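Long-range contact in endoglucanase (PDB 2C4X), which probably hydrolyses cellulose as a whole enzyme, this fragment holding its C-terminal PKD domain and the carbohydrate-binding module CBM44: residues V160-S174 with V207-E221. The protein carries 1 engineered substitution. Sequence-based numbering, arbitrary orientation.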
# COMPACT_ATOMS: atom_id res chain seq x y z
N VAL A 160 -2.78 16.52 3.89
CA VAL A 160 -3.76 15.83 3.04
C VAL A 160 -5.09 16.58 3.01
O VAL A 160 -5.44 17.29 3.96
CB VAL A 160 -3.99 14.36 3.48
CG1 VAL A 160 -2.71 13.56 3.34
CG2 VAL A 160 -4.49 14.27 4.92
N VAL A 161 -5.84 16.45 1.91
CA VAL A 161 -7.19 16.99 1.87
C VAL A 161 -8.12 16.06 2.66
O VAL A 161 -7.89 14.85 2.71
CB VAL A 161 -7.71 17.23 0.41
CG1 VAL A 161 -6.78 18.16 -0.36
CG2 VAL A 161 -7.92 15.92 -0.34
N PRO A 162 -9.15 16.64 3.32
CA PRO A 162 -10.15 15.82 4.02
C PRO A 162 -10.74 14.72 3.12
O PRO A 162 -11.04 14.96 1.95
CB PRO A 162 -11.22 16.84 4.40
CG PRO A 162 -10.46 18.12 4.54
CD PRO A 162 -9.42 18.08 3.47
N GLY A 163 -10.90 13.53 3.69
CA GLY A 163 -11.42 12.38 2.95
C GLY A 163 -10.34 11.40 2.50
O GLY A 163 -10.65 10.30 2.04
N THR A 164 -9.08 11.80 2.64
CA THR A 164 -7.93 11.02 2.14
C THR A 164 -7.59 9.83 3.04
O THR A 164 -7.51 9.96 4.26
CB THR A 164 -6.67 11.91 2.02
OG1 THR A 164 -6.96 13.05 1.20
CG2 THR A 164 -5.47 11.14 1.43
N THR A 165 -7.38 8.67 2.43
CA THR A 165 -6.89 7.51 3.16
C THR A 165 -5.38 7.41 2.97
O THR A 165 -4.88 7.31 1.85
CB THR A 165 -7.58 6.21 2.72
OG1 THR A 165 -8.99 6.32 2.95
CG2 THR A 165 -7.05 5.01 3.49
N MSE A 166 -4.66 7.48 4.09
CA MSE A 166 -3.21 7.31 4.11
C MSE A 166 -2.86 5.87 4.46
O MSE A 166 -3.53 5.26 5.30
CB MSE A 166 -2.58 8.23 5.16
CG MSE A 166 -2.65 9.72 4.85
SE MSE A 166 -2.77 10.76 6.52
CE MSE A 166 -4.72 10.61 6.74
N THR A 167 -1.80 5.35 3.84
CA THR A 167 -1.26 4.04 4.16
C THR A 167 0.14 4.18 4.76
O THR A 167 1.03 4.76 4.14
CB THR A 167 -1.21 3.14 2.89
OG1 THR A 167 -2.54 2.95 2.40
CG2 THR A 167 -0.60 1.78 3.19
N PHE A 168 0.32 3.64 5.97
CA PHE A 168 1.62 3.64 6.65
C PHE A 168 2.19 2.23 6.62
O PHE A 168 1.44 1.26 6.70
CB PHE A 168 1.45 4.04 8.13
CG PHE A 168 0.96 5.45 8.34
CD1 PHE A 168 -0.38 5.80 8.10
CD2 PHE A 168 1.83 6.43 8.84
CE1 PHE A 168 -0.84 7.11 8.32
CE2 PHE A 168 1.38 7.74 9.07
CZ PHE A 168 0.04 8.08 8.82
N ARG A 169 3.51 2.12 6.49
CA ARG A 169 4.20 0.84 6.70
C ARG A 169 5.16 0.95 7.88
O ARG A 169 6.05 1.80 7.89
CB ARG A 169 4.92 0.37 5.43
CG ARG A 169 3.99 -0.20 4.38
CD ARG A 169 3.43 0.86 3.45
NE ARG A 169 2.64 0.25 2.37
CZ ARG A 169 2.37 0.83 1.20
NH1 ARG A 169 2.82 2.05 0.93
NH2 ARG A 169 1.64 0.19 0.30
N ILE A 170 4.95 0.10 8.88
CA ILE A 170 5.67 0.20 10.14
C ILE A 170 6.21 -1.17 10.53
O ILE A 170 5.45 -2.12 10.69
CB ILE A 170 4.75 0.77 11.28
CG1 ILE A 170 4.00 2.02 10.81
CG2 ILE A 170 5.55 1.07 12.55
CD1 ILE A 170 2.84 2.45 11.72
N TRP A 171 7.53 -1.25 10.68
CA TRP A 171 8.19 -2.47 11.14
C TRP A 171 8.27 -2.41 12.66
O TRP A 171 8.97 -1.56 13.22
CB TRP A 171 9.59 -2.58 10.53
CG TRP A 171 10.19 -3.97 10.57
CD1 TRP A 171 10.14 -4.91 9.58
CD2 TRP A 171 10.95 -4.55 11.64
NE1 TRP A 171 10.81 -6.05 9.97
CE2 TRP A 171 11.32 -5.86 11.23
CE3 TRP A 171 11.36 -4.10 12.91
CZ2 TRP A 171 12.07 -6.72 12.04
CZ3 TRP A 171 12.11 -4.96 13.71
CH2 TRP A 171 12.46 -6.26 13.27
N ILE A 172 7.56 -3.30 13.33
CA ILE A 172 7.48 -3.29 14.79
C ILE A 172 8.22 -4.50 15.37
O ILE A 172 7.93 -5.63 14.99
CB ILE A 172 6.00 -3.26 15.25
CG1 ILE A 172 5.30 -2.01 14.69
CG2 ILE A 172 5.89 -3.31 16.78
CD1 ILE A 172 3.81 -2.14 14.52
N PRO A 173 9.19 -4.25 16.29
CA PRO A 173 9.98 -5.34 16.86
C PRO A 173 9.27 -6.04 18.03
O PRO A 173 8.38 -5.45 18.66
CB PRO A 173 11.23 -4.63 17.37
CG PRO A 173 10.71 -3.27 17.80
CD PRO A 173 9.59 -2.94 16.83
N SER A 174 9.67 -7.28 18.30
CA SER A 174 9.13 -8.05 19.41
C SER A 174 9.90 -7.78 20.70
O SER A 174 11.04 -7.31 20.67
CB SER A 174 9.18 -9.55 19.08
OG SER A 174 10.50 -9.94 18.77
N VAL A 207 -0.50 -6.99 16.62
CA VAL A 207 0.46 -6.50 15.65
C VAL A 207 1.39 -7.63 15.20
O VAL A 207 1.70 -8.53 16.00
CB VAL A 207 1.24 -5.28 16.25
CG1 VAL A 207 2.70 -5.26 15.83
CG2 VAL A 207 0.53 -3.96 15.92
N LYS A 208 1.81 -7.60 13.94
CA LYS A 208 2.83 -8.53 13.43
C LYS A 208 4.21 -8.06 13.87
O LYS A 208 4.76 -7.10 13.31
CB LYS A 208 2.78 -8.64 11.91
CG LYS A 208 1.52 -9.28 11.35
CD LYS A 208 1.70 -9.69 9.89
CE LYS A 208 1.83 -8.47 8.97
NZ LYS A 208 2.47 -8.84 7.67
N THR A 209 4.78 -8.73 14.86
CA THR A 209 6.09 -8.36 15.40
C THR A 209 7.22 -8.87 14.51
O THR A 209 7.08 -9.91 13.85
CB THR A 209 6.27 -8.82 16.86
OG1 THR A 209 5.85 -10.18 16.99
CG2 THR A 209 5.44 -7.95 17.80
N ASP A 210 8.32 -8.12 14.49
CA ASP A 210 9.47 -8.37 13.61
C ASP A 210 9.08 -8.48 12.14
O ASP A 210 9.62 -9.30 11.40
CB ASP A 210 10.27 -9.60 14.07
CG ASP A 210 10.85 -9.44 15.46
OD1 ASP A 210 11.36 -8.34 15.77
OD2 ASP A 210 10.80 -10.41 16.23
N ASP A 211 8.14 -7.63 11.73
CA ASP A 211 7.60 -7.64 10.38
C ASP A 211 7.00 -6.29 10.03
O ASP A 211 6.74 -5.46 10.91
CB ASP A 211 6.53 -8.73 10.25
CG ASP A 211 6.43 -9.31 8.84
OD1 ASP A 211 7.14 -8.82 7.93
OD2 ASP A 211 5.64 -10.26 8.65
N TRP A 212 6.79 -6.06 8.73
CA TRP A 212 6.14 -4.86 8.25
C TRP A 212 4.64 -4.94 8.46
O TRP A 212 4.00 -5.94 8.11
CB TRP A 212 6.47 -4.61 6.78
CG TRP A 212 7.87 -4.13 6.55
CD1 TRP A 212 8.93 -4.86 6.07
CD2 TRP A 212 8.37 -2.81 6.80
NE1 TRP A 212 10.06 -4.07 6.00
CE2 TRP A 212 9.74 -2.81 6.44
CE3 TRP A 212 7.80 -1.63 7.29
CZ2 TRP A 212 10.54 -1.67 6.56
CZ3 TRP A 212 8.60 -0.49 7.40
CH2 TRP A 212 9.95 -0.53 7.04
N ASN A 213 4.08 -3.88 9.04
CA ASN A 213 2.65 -3.75 9.25
C ASN A 213 2.10 -2.61 8.41
O ASN A 213 2.56 -1.47 8.51
CB ASN A 213 2.33 -3.47 10.72
CG ASN A 213 2.63 -4.65 11.62
OD1 ASN A 213 1.73 -5.38 12.03
ND2 ASN A 213 3.91 -4.87 11.92
N GLU A 214 1.13 -2.94 7.57
CA GLU A 214 0.47 -1.96 6.74
C GLU A 214 -0.80 -1.49 7.44
O GLU A 214 -1.73 -2.28 7.65
CB GLU A 214 0.19 -2.54 5.35
CG GLU A 214 -0.25 -1.52 4.33
CD GLU A 214 -0.12 -2.03 2.91
OE1 GLU A 214 -1.18 -2.24 2.26
OE2 GLU A 214 1.02 -2.22 2.44
N ILE A 215 -0.82 -0.22 7.85
CA ILE A 215 -1.93 0.35 8.61
C ILE A 215 -2.46 1.58 7.87
O ILE A 215 -1.70 2.48 7.51
CB ILE A 215 -1.50 0.74 10.06
CG1 ILE A 215 -0.87 -0.45 10.78
CG2 ILE A 215 -2.69 1.28 10.86
CD1 ILE A 215 -0.06 -0.08 12.02
N THR A 216 -3.77 1.60 7.61
CA THR A 216 -4.38 2.76 6.95
C THR A 216 -5.07 3.69 7.94
O THR A 216 -5.45 3.30 9.05
CB THR A 216 -5.39 2.36 5.85
OG1 THR A 216 -6.51 1.69 6.45
CG2 THR A 216 -4.75 1.45 4.80
N LEU A 217 -5.26 4.93 7.50
CA LEU A 217 -5.90 5.96 8.31
C LEU A 217 -6.61 6.95 7.39
O LEU A 217 -6.01 7.45 6.43
CB LEU A 217 -4.85 6.67 9.16
CG LEU A 217 -5.27 7.93 9.93
CD1 LEU A 217 -6.29 7.59 10.99
CD2 LEU A 217 -4.07 8.59 10.52
N THR A 218 -7.88 7.24 7.67
CA THR A 218 -8.63 8.22 6.90
C THR A 218 -8.82 9.53 7.67
O THR A 218 -9.30 9.52 8.81
CB THR A 218 -10.00 7.67 6.43
OG1 THR A 218 -9.79 6.45 5.73
CG2 THR A 218 -10.71 8.66 5.50
N LEU A 219 -8.44 10.64 7.04
CA LEU A 219 -8.84 11.96 7.52
C LEU A 219 -10.30 12.18 7.11
O LEU A 219 -10.59 12.17 5.92
CB LEU A 219 -7.93 13.06 6.94
CG LEU A 219 -8.26 14.50 7.37
CD1 LEU A 219 -7.97 14.70 8.86
CD2 LEU A 219 -7.49 15.53 6.54
N PRO A 220 -11.22 12.34 8.08
CA PRO A 220 -12.64 12.47 7.74
C PRO A 220 -12.95 13.65 6.82
O PRO A 220 -12.29 14.69 6.87
CB PRO A 220 -13.31 12.66 9.11
CG PRO A 220 -12.36 12.05 10.08
CD PRO A 220 -11.00 12.38 9.54
N GLU A 221 -13.98 13.47 5.99
CA GLU A 221 -14.38 14.48 5.00
C GLU A 221 -14.84 15.83 5.57
O GLU A 221 -14.76 16.85 4.87
CB GLU A 221 -15.47 13.90 4.11
CG GLU A 221 -15.19 14.12 2.64
CD GLU A 221 -15.47 12.89 1.80
OE1 GLU A 221 -16.67 12.61 1.54
OE2 GLU A 221 -14.50 12.21 1.40
O HOH W 1 -3.61 0.01 1.97
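Strands 165-172 and 211-218 pair antiparallel at one side of a five-stranded sheet in the CBM44 module, with 211-218 outermost. Phe-168 and Ile-215 form a hydrogen-bonded pair, Phe-168 N to Ile-215 O 2.8 Å and Ile-215 N to Phe-168 O 2.9 Å.

On the outer face the edge of Trp-171 meets the face of Trp-212, planes at 75°. Trp-171 CB lies over the Trp-212 six-membered ring, 3.8 Å from its centroid. CG of Trp-171 is anti to the backbone N (chi1 -162°), which lays one face of its indole against the Asp-210 and Asp-211 backbone, where Asp-210 CA makes a CH-pi contact with the six-membered ring. Trp-212, whose side chain lies about 4 Å from that of the calcium ligand Asp-248, also packs edge-to-face with Phe-132.

Arg-169 grips Glu-214 side-on in a salt bridge. NE is 3.0 Å and NH2 3.3 Å from Glu-214 OE2, both from above the carboxylate plane, while OE2 stays near the guanidinium plane. Thr-167 CG2 covers one guanidinium face, and NH1 bonds Ala-249 O. Further along, Thr-165 OG1 and Thr-218 OG1 share a hydrogen bond.

The inner face is largely apolar. Ile-170 CD1 touches Ile-215 CD1 at 3.9 Å, and Phe-168 packs against Leu-217. Met-231 of the facing sheet touches Phe-168 and Ile-233 touches Ile-170. At one end Asp-210 binds Ser-174 N and OG through separate oxygens. Such an apolar face between two antiparallel sheets is typical of beta-sandwich carbohydrate-binding modules.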